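Local atomic coordinates of nodulation protein S (Bradyrhizobium sp., PDB entry 3OFK), a protein that probably uses S-adenosyl-L-methionine as methyl donor in the synthesis of Nod factor, a lipochitooligosaccharide signal, acting as an N-methyltransferase. Residues M133-I137 and V172-E178; D116-E122 and H149-A155; A61-E67 and R88-T93. All coordinates share one frame. Residue numbers count along the deposited sequence, not the author numbering.

Contact 1 (M133-I137 and V172-E178)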
loop_
_atom_site.group_PDB
_atom_site.type_symbol
_atom_site.label_atom_id
_atom_site.label_comp_id
_atom_site.label_asym_id
_atom_site.label_seq_id
_atom_site.Cartn_x
_atom_site.Cartn_y
_atom_site.Cartn_z
ATOM N N MET A 133 10.319 -5.579 -7.983
ATOM C CA MET A 133 9.687 -5.805 -6.672
ATOM C C MET A 133 10.728 -5.943 -5.561
ATOM O O MET A 133 10.611 -5.290 -4.532
ATOM C CB MET A 133 8.770 -7.013 -6.672
ATOM C CG MET A 133 7.566 -6.849 -7.525
ATOM S SD MET A 133 6.166 -7.910 -7.042
ATOM C CE MET A 133 5.235 -7.792 -8.606
ATOM N N ARG A 134 11.744 -6.766 -5.795
ATOM C CA ARG A 134 12.868 -6.935 -4.881
ATOM C C ARG A 134 13.559 -5.602 -4.601
ATOM O O ARG A 134 13.898 -5.311 -3.457
ATOM C CB ARG A 134 13.903 -7.899 -5.471
ATOM C CG ARG A 134 13.423 -9.328 -5.575
ATOM C CD ARG A 134 14.578 -10.328 -5.606
ATOM N NE ARG A 134 14.215 -11.523 -4.836
ATOM C CZ ARG A 134 13.432 -12.510 -5.285
ATOM N NH1 ARG A 134 13.151 -13.539 -4.488
ATOM N NH2 ARG A 134 12.926 -12.477 -6.524
ATOM N N THR A 135 13.832 -4.823 -5.646
ATOM C CA THR A 135 14.473 -3.529 -5.457
ATOM C C THR A 135 13.610 -2.648 -4.530
ATOM O O THR A 135 14.103 -2.074 -3.571
ATOM C CB THR A 135 14.699 -2.783 -6.788
ATOM O OG1 THR A 135 15.746 -3.428 -7.523
ATOM C CG2 THR A 135 15.114 -1.339 -6.534
ATOM N N ALA A 136 12.333 -2.536 -4.845
ATOM C CA ALA A 136 11.400 -1.773 -4.006
ATOM C C ALA A 136 11.324 -2.322 -2.571
ATOM O O ALA A 136 11.267 -1.578 -1.618
ATOM C CB ALA A 136 10.009 -1.784 -4.619
ATOM N N ILE A 137 11.274 -3.631 -2.428
ATOM C CA ILE A 137 11.267 -4.233 -1.115
ATOM C C ILE A 137 12.554 -3.904 -0.375
ATOM O O ILE A 137 12.481 -3.549 0.785
ATOM C CB ILE A 137 11.021 -5.730 -1.181
ATOM C CG1 ILE A 137 9.609 -5.963 -1.606
ATOM C CG2 ILE A 137 11.222 -6.402 0.177
ATOM C CD1 ILE A 137 9.352 -7.330 -2.023
ATOM N N VAL A 172 5.178 -11.852 -2.580
ATOM C CA VAL A 172 5.819 -10.782 -1.828
ATOM C C VAL A 172 6.080 -11.157 -0.361
ATOM O O VAL A 172 7.162 -10.890 0.160
ATOM C CB VAL A 172 5.027 -9.481 -1.920
ATOM C CG1 VAL A 172 5.615 -8.434 -0.996
ATOM C CG2 VAL A 172 4.997 -8.969 -3.377
ATOM N N ILE A 173 5.111 -11.786 0.302
ATOM C CA ILE A 173 5.299 -12.225 1.688
ATOM C C ILE A 173 6.557 -13.080 1.788
ATOM O O ILE A 173 7.355 -12.924 2.722
ATOM C CB ILE A 173 4.039 -12.963 2.224
ATOM C CG1 ILE A 173 2.917 -11.953 2.526
ATOM C CG2 ILE A 173 4.352 -13.741 3.489
ATOM C CD1 ILE A 173 1.583 -12.569 2.791
ATOM N N THR A 174 6.743 -13.979 0.811
ATOM C CA THR A 174 7.915 -14.830 0.777
ATOM C C THR A 174 9.207 -14.031 0.773
ATOM O O THR A 174 10.140 -14.355 1.524
ATOM C CB THR A 174 7.865 -15.821 -0.416
ATOM O OG1 THR A 174 6.757 -16.698 -0.220
ATOM C CG2 THR A 174 9.158 -16.673 -0.512
ATOM N N ILE A 175 9.254 -13.014 -0.076
ATOM C CA ILE A 175 10.440 -12.173 -0.257
ATOM C C ILE A 175 10.644 -11.284 0.969
ATOM O O ILE A 175 11.766 -11.139 1.469
ATOM C CB ILE A 175 10.314 -11.282 -1.515
ATOM C CG1 ILE A 175 10.296 -12.148 -2.796
ATOM C CG2 ILE A 175 11.449 -10.255 -1.558
ATOM C CD1 ILE A 175 9.961 -11.359 -4.082
ATOM N N LEU A 176 9.549 -10.703 1.453
ATOM C CA LEU A 176 9.595 -9.910 2.678
ATOM C C LEU A 176 10.187 -10.695 3.832
ATOM O O LEU A 176 10.963 -10.144 4.600
ATOM C CB LEU A 176 8.200 -9.413 3.057
ATOM C CG LEU A 176 7.639 -8.276 2.227
ATOM C CD1 LEU A 176 6.177 -8.000 2.576
ATOM C CD2 LEU A 176 8.466 -7.051 2.435
ATOM N N THR A 177 9.830 -11.983 3.932
ATOM C CA THR A 177 10.229 -12.845 5.045
ATOM C C THR A 177 11.760 -13.124 5.118
ATOM O O THR A 177 12.277 -13.506 6.184
ATOM C CB THR A 177 9.408 -14.201 5.042
ATOM O OG1 THR A 177 7.995 -13.923 5.024
ATOM C CG2 THR A 177 9.758 -15.093 6.278
ATOM N N GLU A 178 12.461 -12.938 3.996
ATOM C CA GLU A 178 13.916 -13.121 3.904
ATOM C C GLU A 178 14.648 -12.032 4.666
ATOM O O GLU A 178 15.766 -12.241 5.134
ATOM C CB GLU A 178 14.399 -13.071 2.433
ATOM C CG GLU A 178 13.835 -14.156 1.486
ATOM C CD GLU A 178 13.965 -13.808 -0.010
ATOM O OE1 GLU A 178 13.292 -14.472 -0.834
ATOM O OE2 GLU A 178 14.731 -12.886 -0.366
#
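Ile137 and Ile175 form the hub of this helix-to-helix packing. Each points its CA-CB bond at the other helix, and they meet through Ile137 CD1 and Ile175 CG2 at 3.6 Å. Ile137 fits into a hollow of the second helix: its CD1 also lies 4.0 Å from Val172 CG1, and its CG2 lies 3.6 Å from Leu176 CD2, so it sits between Val172, Ile175 and Leu176, spaced i, i+3, i+4 along one helix. Met133, one turn before Ile137, extends the apolar seam with its SD 4.0 Å from Val172 CG2. Arg134 flanks the seam at the surface. Its guanidinium lays one face over Ile175, with NH1 3.6 Å from CG1, and the same NH1 makes a long salt bridge of 3.8 Å to Glu178 OE1. The axes of 133-137 and 172-178 approach to 10.6 Å and cross at -45°; the backbones are nearest at Ile137 and Leu176, CA to CA 7.0 Å. Underneath, Val172 and Leu176 also rest on Phe152 of the sheet. Two neighbouring helices layered on one face of a central sheet are characteristic of the Rossmann-like fold of S-adenosylmethionine-dependent methyltransferases.

Contact 2 (D116-E122 and H149-A155). With SAH (S-adenosyl-L-homocysteine), chain E.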
loop_
_atom_site.group_PDB
_atom_site.type_symbol
_atom_site.label_atom_id
_atom_site.label_comp_id
_atom_site.label_asym_id
_atom_site.label_seq_id
_atom_site.Cartn_x
_atom_site.Cartn_y
_atom_site.Cartn_z
ATOM N N ASP A 116 8.987 4.183 11.567
ATOM C CA ASP A 116 8.545 3.086 12.451
ATOM C C ASP A 116 7.259 2.382 11.955
ATOM O O ASP A 116 6.852 1.345 12.510
ATOM C CB ASP A 116 8.419 3.548 13.904
ATOM C CG ASP A 116 7.445 4.696 14.089
ATOM O OD1 ASP A 116 7.320 5.512 13.180
ATOM O OD2 ASP A 116 6.821 4.794 15.160
ATOM N N LEU A 117 6.614 2.936 10.930
ATOM C CA LEU A 117 5.558 2.226 10.213
ATOM C C LEU A 117 5.671 2.530 8.732
ATOM O O LEU A 117 5.754 3.699 8.349
ATOM C CB LEU A 117 4.164 2.652 10.662
ATOM C CG LEU A 117 2.983 1.941 9.979
ATOM C CD1 LEU A 117 2.949 0.423 10.275
ATOM C CD2 LEU A 117 1.700 2.628 10.484
ATOM N N ILE A 118 5.665 1.476 7.915
ATOM C CA ILE A 118 5.470 1.607 6.492
ATOM C C ILE A 118 4.255 0.805 6.088
ATOM O O ILE A 118 4.131 -0.375 6.421
ATOM C CB ILE A 118 6.675 1.088 5.730
ATOM C CG1 ILE A 118 7.911 1.890 6.127
ATOM C CG2 ILE A 118 6.414 1.162 4.231
ATOM C CD1 ILE A 118 9.208 1.362 5.501
ATOM N N VAL A 119 3.314 1.471 5.443
ATOM C CA VAL A 119 2.127 0.799 4.937
ATOM C C VAL A 119 2.318 0.714 3.398
ATOM O O VAL A 119 2.652 1.701 2.734
ATOM C CB VAL A 119 0.803 1.515 5.338
ATOM C CG1 VAL A 119 -0.396 0.751 4.805
ATOM C CG2 VAL A 119 0.697 1.726 6.909
ATOM N N VAL A 120 2.154 -0.494 2.868
ATOM C CA VAL A 120 2.325 -0.806 1.454
ATOM C C VAL A 120 1.238 -1.778 1.091
ATOM O O VAL A 120 1.363 -3.009 1.231
ATOM C CB VAL A 120 3.753 -1.301 1.154
ATOM C CG1 VAL A 120 4.145 -2.482 2.044
ATOM C CG2 VAL A 120 3.916 -1.660 -0.316
ATOM N N ALA A 121 0.125 -1.217 0.638
ATOM C CA ALA A 121 -1.078 -1.998 0.343
ATOM C C ALA A 121 -1.535 -1.797 -1.105
ATOM O O ALA A 121 -1.718 -0.675 -1.542
ATOM C CB ALA A 121 -2.230 -1.586 1.327
ATOM N N GLU A 122 -1.669 -2.899 -1.854
ATOM C CA GLU A 122 -2.332 -2.894 -3.187
ATOM C C GLU A 122 -1.605 -1.955 -4.176
ATOM O O GLU A 122 -2.210 -1.283 -5.001
ATOM C CB GLU A 122 -3.798 -2.521 -3.078
ATOM C CG GLU A 122 -4.603 -3.244 -1.977
ATOM C CD GLU A 122 -4.634 -4.763 -2.150
ATOM O OE1 GLU A 122 -4.460 -5.252 -3.295
ATOM O OE2 GLU A 122 -4.782 -5.441 -1.115
ATOM N N HIS A 149 7.663 -1.494 12.143
ATOM C CA HIS A 149 6.875 -2.516 11.456
ATOM C C HIS A 149 6.525 -2.111 10.044
ATOM O O HIS A 149 6.409 -0.914 9.740
ATOM C CB HIS A 149 5.573 -2.828 12.195
ATOM C CG HIS A 149 5.789 -3.425 13.550
ATOM N ND1 HIS A 149 6.113 -2.663 14.649
ATOM C CD2 HIS A 149 5.758 -4.710 13.973
ATOM C CE1 HIS A 149 6.245 -3.452 15.702
ATOM N NE2 HIS A 149 6.043 -4.700 15.317
ATOM N N LEU A 150 6.332 -3.124 9.207
ATOM C CA LEU A 150 5.887 -2.931 7.841
ATOM C C LEU A 150 4.573 -3.683 7.719
ATOM O O LEU A 150 4.490 -4.837 8.114
ATOM C CB LEU A 150 6.946 -3.454 6.867
ATOM C CG LEU A 150 6.666 -3.316 5.360
ATOM C CD1 LEU A 150 7.987 -3.097 4.567
ATOM C CD2 LEU A 150 5.879 -4.540 4.835
ATOM N N VAL A 151 3.540 -2.995 7.268
ATOM C CA VAL A 151 2.216 -3.579 7.092
ATOM C C VAL A 151 1.972 -3.677 5.612
ATOM O O VAL A 151 1.886 -2.657 4.946
ATOM C CB VAL A 151 1.109 -2.729 7.752
ATOM C CG1 VAL A 151 -0.260 -3.163 7.248
ATOM C CG2 VAL A 151 1.179 -2.875 9.230
ATOM N N PHE A 152 1.888 -4.911 5.109
ATOM C CA PHE A 152 1.757 -5.181 3.694
ATOM C C PHE A 152 0.417 -5.796 3.434
ATOM O O PHE A 152 -0.082 -6.592 4.233
ATOM C CB PHE A 152 2.849 -6.157 3.248
ATOM C CG PHE A 152 2.580 -6.807 1.909
ATOM C CD1 PHE A 152 2.776 -6.102 0.703
ATOM C CD2 PHE A 152 2.116 -8.127 1.855
ATOM C CE1 PHE A 152 2.548 -6.722 -0.524
ATOM C CE2 PHE A 152 1.867 -8.748 0.629
ATOM C CZ PHE A 152 2.078 -8.033 -0.569
ATOM N N GLY A 153 -0.187 -5.428 2.319
ATOM C CA GLY A 153 -1.411 -6.103 1.905
ATOM C C GLY A 153 -1.450 -6.230 0.407
ATOM O O GLY A 153 -0.958 -5.354 -0.279
ATOM N N SER A 154 -2.049 -7.301 -0.097
ATOM C CA SER A 154 -2.193 -7.456 -1.523
ATOM C C SER A 154 -3.241 -8.519 -1.897
ATOM O O SER A 154 -3.463 -9.486 -1.167
ATOM C CB SER A 154 -0.838 -7.803 -2.131
ATOM O OG SER A 154 -0.899 -8.084 -3.532
ATOM N N ALA A 155 -3.923 -8.276 -3.009
ATOM C CA ALA A 155 -4.621 -9.301 -3.733
ATOM C C ALA A 155 -3.673 -10.487 -3.892
ATOM O O ALA A 155 -2.469 -10.306 -3.947
ATOM C CB ALA A 155 -5.041 -8.771 -5.064
HETATM N N SAH E . -2.614 1.889 -0.409
HETATM C CA SAH E . -3.963 2.366 -0.696
HETATM C CB SAH E . -4.087 2.700 -2.180
HETATM C CG SAH E . -3.994 1.581 -3.205
HETATM S SD SAH E . -4.381 2.075 -4.921
HETATM C C SAH E . -5.072 1.389 -0.275
HETATM O O SAH E . -4.817 0.219 0.015
HETATM O OXT SAH E . -6.242 1.763 -0.220
HETATM C "C5'" SAH E . -2.654 2.074 -5.503
HETATM C "C4'" SAH E . -1.868 3.368 -5.420
HETATM O "O4'" SAH E . -0.495 3.080 -5.679
HETATM C "C3'" SAH E . -2.301 4.432 -6.428
HETATM O "O3'" SAH E . -2.365 5.712 -5.784
HETATM C "C2'" SAH E . -1.178 4.383 -7.477
HETATM O "O2'" SAH E . -0.997 5.617 -8.127
HETATM C "C1'" SAH E . -0.002 4.028 -6.610
HETATM N N9 SAH E . 1.198 3.453 -7.260
HETATM C C8 SAH E . 1.241 2.532 -8.276
HETATM N N7 SAH E . 2.536 2.247 -8.529
HETATM C C5 SAH E . 3.319 2.957 -7.697
HETATM C C6 SAH E . 4.706 2.959 -7.549
HETATM N N6 SAH E . 5.463 2.223 -8.410
HETATM N N1 SAH E . 5.251 3.786 -6.598
HETATM C C2 SAH E . 4.421 4.545 -5.779
HETATM N N3 SAH E . 3.038 4.501 -5.924
HETATM C C4 SAH E . 2.490 3.699 -6.864
#
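Two neighbouring parallel strands of the Rossmann-like methyltransferase sheet meet here, the first of which ends at the S-adenosyl-L-homocysteine (SAH) pocket. They are the two ends of a beta-alpha-beta unit, and their axes lie 4.7 Å and 5° apart. His149 N donates to Asp116 O (3.0 Å) and Ile118 N to His149 O (3.1 Å). Val151 N then bonds Ile118 O (2.8 Å), Val120 N bonds Val151 O (3.0 Å), Gly153 N bonds Val120 O (3.1 Å) and Glu122 N bonds Gly153 O (3.0 Å). On one face Leu117 CD1 touches Val151 CG2 at 3.9 Å, below helix 33-46; on the other, Val120 CG1 reaches Leu150 CD2 at 3.9 Å, and Phe152 packs against helix 169-179. Beyond the strand, Glu122 adopts left-handed helical angles (60°/39°), and its side chain carries on the pairing: OE1 accepts Ala155 N at 3.1 Å and also bonds Tyr125. Leu117 and Val119 bond strand 52-58 on the other edge, whereas Ala121 O instead receives the amino N of SAH at 2.9 Å. The strand end thus offers a backbone carbonyl to the SAH amino group, so this hydrogen bond depends on the main chain and not on a polar side chain.

Contact 3 (A61-E67 and R88-T93). With SAH (S-adenosyl-L-homocysteine), chain E.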
loop_
_atom_site.group_PDB
_atom_site.type_symbol
_atom_site.label_atom_id
_atom_site.label_comp_id
_atom_site.label_asym_id
_atom_site.label_seq_id
_atom_site.Cartn_x
_atom_site.Cartn_y
_atom_site.Cartn_z
ATOM N N ALA A 61 -3.888 6.494 -3.449
ATOM C CA ALA A 61 -5.102 6.727 -4.255
ATOM C C ALA A 61 -5.665 8.096 -3.893
ATOM O O ALA A 61 -4.901 9.069 -3.897
ATOM C CB ALA A 61 -6.146 5.628 -4.045
ATOM N N ALA A 62 -6.967 8.186 -3.566
ATOM C CA ALA A 62 -7.628 9.463 -3.209
ATOM C C ALA A 62 -7.561 9.813 -1.713
ATOM O O ALA A 62 -8.223 10.740 -1.285
ATOM C CB ALA A 62 -9.078 9.498 -3.680
ATOM N N GLY A 63 -6.783 9.089 -0.931
ATOM C CA GLY A 63 -6.550 9.457 0.477
ATOM C C GLY A 63 -7.451 8.761 1.475
ATOM O O GLY A 63 -7.452 9.136 2.644
ATOM N N ALA A 64 -8.239 7.775 1.031
ATOM C CA ALA A 64 -9.174 7.092 1.953
ATOM C C ALA A 64 -8.446 6.488 3.153
ATOM O O ALA A 64 -8.908 6.661 4.298
ATOM C CB ALA A 64 -10.029 6.055 1.251
ATOM N N PHE A 65 -7.321 5.805 2.923
ATOM C CA PHE A 65 -6.557 5.227 4.023
ATOM C C PHE A 65 -5.668 6.253 4.722
ATOM O O PHE A 65 -5.546 6.214 5.946
ATOM C CB PHE A 65 -5.748 3.979 3.621
ATOM C CG PHE A 65 -5.193 3.248 4.812
ATOM C CD1 PHE A 65 -6.004 2.381 5.537
ATOM C CD2 PHE A 65 -3.916 3.483 5.254
ATOM C CE1 PHE A 65 -5.533 1.737 6.676
ATOM C CE2 PHE A 65 -3.420 2.839 6.368
ATOM C CZ PHE A 65 -4.266 1.951 7.097
ATOM N N THR A 66 -5.088 7.183 3.963
ATOM C CA THR A 66 -4.286 8.263 4.505
ATOM C C THR A 66 -5.073 8.962 5.631
ATOM O O THR A 66 -4.539 9.178 6.728
ATOM C CB THR A 66 -3.934 9.296 3.421
ATOM O OG1 THR A 66 -3.662 8.639 2.186
ATOM C CG2 THR A 66 -2.735 10.171 3.845
ATOM N N GLU A 67 -6.349 9.230 5.352
ATOM C CA GLU A 67 -7.268 9.911 6.267
ATOM C C GLU A 67 -7.500 9.159 7.575
ATOM O O GLU A 67 -7.730 9.774 8.620
ATOM C CB GLU A 67 -8.610 10.132 5.551
ATOM C CG GLU A 67 -9.697 10.736 6.437
ATOM C CD GLU A 67 -10.805 11.418 5.670
ATOM O OE1 GLU A 67 -11.335 10.782 4.717
ATOM O OE2 GLU A 67 -11.117 12.598 6.022
ATOM N N ARG A 88 -5.486 14.749 -4.941
ATOM C CA ARG A 88 -6.767 14.302 -4.335
ATOM C C ARG A 88 -6.640 13.987 -2.826
ATOM O O ARG A 88 -7.495 14.415 -2.018
ATOM C CB ARG A 88 -7.306 13.109 -5.123
ATOM C CG ARG A 88 -7.828 13.491 -6.508
ATOM C CD ARG A 88 -8.617 12.370 -7.134
ATOM N NE ARG A 88 -9.908 12.191 -6.452
ATOM C CZ ARG A 88 -10.932 11.493 -6.931
ATOM N NH1 ARG A 88 -10.869 10.910 -8.136
ATOM N NH2 ARG A 88 -12.055 11.424 -6.213
ATOM N N ALA A 89 -5.561 13.290 -2.444
ATOM C CA ALA A 89 -5.383 12.827 -1.086
ATOM C C ALA A 89 -5.097 13.999 -0.161
ATOM O O ALA A 89 -5.679 14.065 0.935
ATOM C CB ALA A 89 -4.275 11.756 -0.982
ATOM N N CYS A 90 -4.261 14.959 -0.579
ATOM C CA CYS A 90 -3.922 16.046 0.332
ATOM C C CYS A 90 -5.088 16.994 0.515
ATOM O O CYS A 90 -5.131 17.724 1.520
ATOM C CB CYS A 90 -2.643 16.786 -0.055
ATOM S SG CYS A 90 -2.786 18.026 -1.351
ATOM N N GLN A 91 -6.026 16.998 -0.430
ATOM C CA GLN A 91 -7.278 17.730 -0.209
ATOM C C GLN A 91 -8.132 17.021 0.837
ATOM O O GLN A 91 -8.702 17.630 1.732
ATOM C CB GLN A 91 -8.043 17.962 -1.533
ATOM C CG GLN A 91 -9.409 18.619 -1.365
ATOM C CD GLN A 91 -9.368 20.146 -1.202
ATOM O OE1 GLN A 91 -8.801 20.878 -2.027
ATOM N NE2 GLN A 91 -10.012 20.631 -0.149
ATOM N N ARG A 92 -8.187 15.707 0.744
ATOM C CA ARG A 92 -8.873 14.899 1.728
ATOM C C ARG A 92 -8.332 15.077 3.155
ATOM O O ARG A 92 -9.123 15.192 4.117
ATOM C CB ARG A 92 -8.827 13.458 1.270
ATOM C CG ARG A 92 -9.454 12.475 2.162
ATOM C CD ARG A 92 -10.221 11.501 1.327
ATOM N NE ARG A 92 -10.895 10.532 2.159
ATOM C CZ ARG A 92 -11.721 9.611 1.681
ATOM N NH1 ARG A 92 -11.977 9.563 0.377
ATOM N NH2 ARG A 92 -12.288 8.747 2.513
ATOM N N THR A 93 -7.014 15.164 3.313
ATOM C CA THR A 93 -6.434 15.249 4.658
ATOM C C THR A 93 -6.006 16.634 5.106
ATOM O O THR A 93 -5.115 16.760 5.956
ATOM C CB THR A 93 -5.203 14.390 4.728
ATOM O OG1 THR A 93 -4.353 14.754 3.641
ATOM C CG2 THR A 93 -5.578 12.936 4.606
HETATM N N SAH E . -2.614 1.889 -0.409
HETATM C CA SAH E . -3.963 2.366 -0.696
HETATM C CB SAH E . -4.087 2.700 -2.180
HETATM C CG SAH E . -3.994 1.581 -3.205
HETATM S SD SAH E . -4.381 2.075 -4.921
HETATM C C SAH E . -5.072 1.389 -0.275
HETATM O O SAH E . -4.817 0.219 0.015
HETATM O OXT SAH E . -6.242 1.763 -0.220
HETATM C "C5'" SAH E . -2.654 2.074 -5.503
HETATM C "C4'" SAH E . -1.868 3.368 -5.420
HETATM O "O4'" SAH E . -0.495 3.080 -5.679
HETATM C "C3'" SAH E . -2.301 4.432 -6.428
HETATM O "O3'" SAH E . -2.365 5.712 -5.784
HETATM C "C2'" SAH E . -1.178 4.383 -7.477
HETATM O "O2'" SAH E . -0.997 5.617 -8.127
HETATM C "C1'" SAH E . -0.002 4.028 -6.610
HETATM N N9 SAH E . 1.198 3.453 -7.260
HETATM C C8 SAH E . 1.241 2.532 -8.276
HETATM N N7 SAH E . 2.536 2.247 -8.529
HETATM C C5 SAH E . 3.319 2.957 -7.697
HETATM C C6 SAH E . 4.706 2.959 -7.549
HETATM N N6 SAH E . 5.463 2.223 -8.410
HETATM N N1 SAH E . 5.251 3.786 -6.598
HETATM C C2 SAH E . 4.421 4.545 -5.779
HETATM N N3 SAH E . 3.038 4.501 -5.924
HETATM C C4 SAH E . 2.490 3.699 -6.864
HETATM O O HOH W 1 -11.126 11.492 -1.676
#
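This is a loop-and-helix contact in which the turn after strand 52-58 and the start of helix 64-69 lie against the C-terminal part of helix 83-92, at the end of the sheet where the cofactor binds. The backbones come closest at Gly63, whose CA is 3.9 Å from Ala89 CA and 3.5 Å from Ala89 CB. A CB on Gly63 would clash with Ala89 CA, and the positive phi (95°) would also jam it against the preceding carbonyl. Next to it, Ala62 O takes a CA-H...O contact from Ala89 CA at 3.5 Å, and Ala62 CB lies over one face of the Arg88 guanidinium, 4.0 Å from NE; that guanidinium bonds the backbone carbonyls of Leu21, Asn23 and Asp24. The segment belongs to the glycine-rich loop that forms the first sequence motif of S-adenosylmethionine-dependent methyltransferases, here running from Glu57 through Gly59 to Gly63. Its Ala61 N donates to O3' of the S-adenosyl-L-homocysteine ribose at 2.9 Å, and Thr66 bonds Glu57 of the same motif. Arg92 spans the outer side. Its NE forms a salt bridge of 2.6 Å with Glu67 OE1, to which NH2 adds a weak hydrogen bond of 3.1 Å, while the guanidinium face lies over Gly63 C and Ala64 CA. NH1 makes a second salt bridge, to Asp30, and donates to a water (2.9 Å from NH1) that in turn donates to Ala62 O (3.0 Å). Below this pair, Thr93 CG2 packs 4.0 Å from Thr66 CG2 and 3.8 Å from Glu67 CA.

From the N terminus, contact 3 comes first: it closes a 20-residue loop containing strand 73-80, joining the loop after strand 52-58 to helix 83-92, and is complete before the others begin. Contact 2 then opens at 116-122 and closes at 149-155, pairing central strands 115-121 and 148-155. Contact 1 starts inside that loop and ends beyond it at 172-178, joining helices 130-142 and 169-179, so the two cross. Contacts 1 and 2 pack directly, Val172 CG1 lying 3.5 Å from Phe152 CE1. Contact 3 meets contact 2 on the other face of the sheet and on its other strand, with Phe65 CE2 4.0 Å from Val119 CG1. Contacts 2 and 3 both touch the ligand.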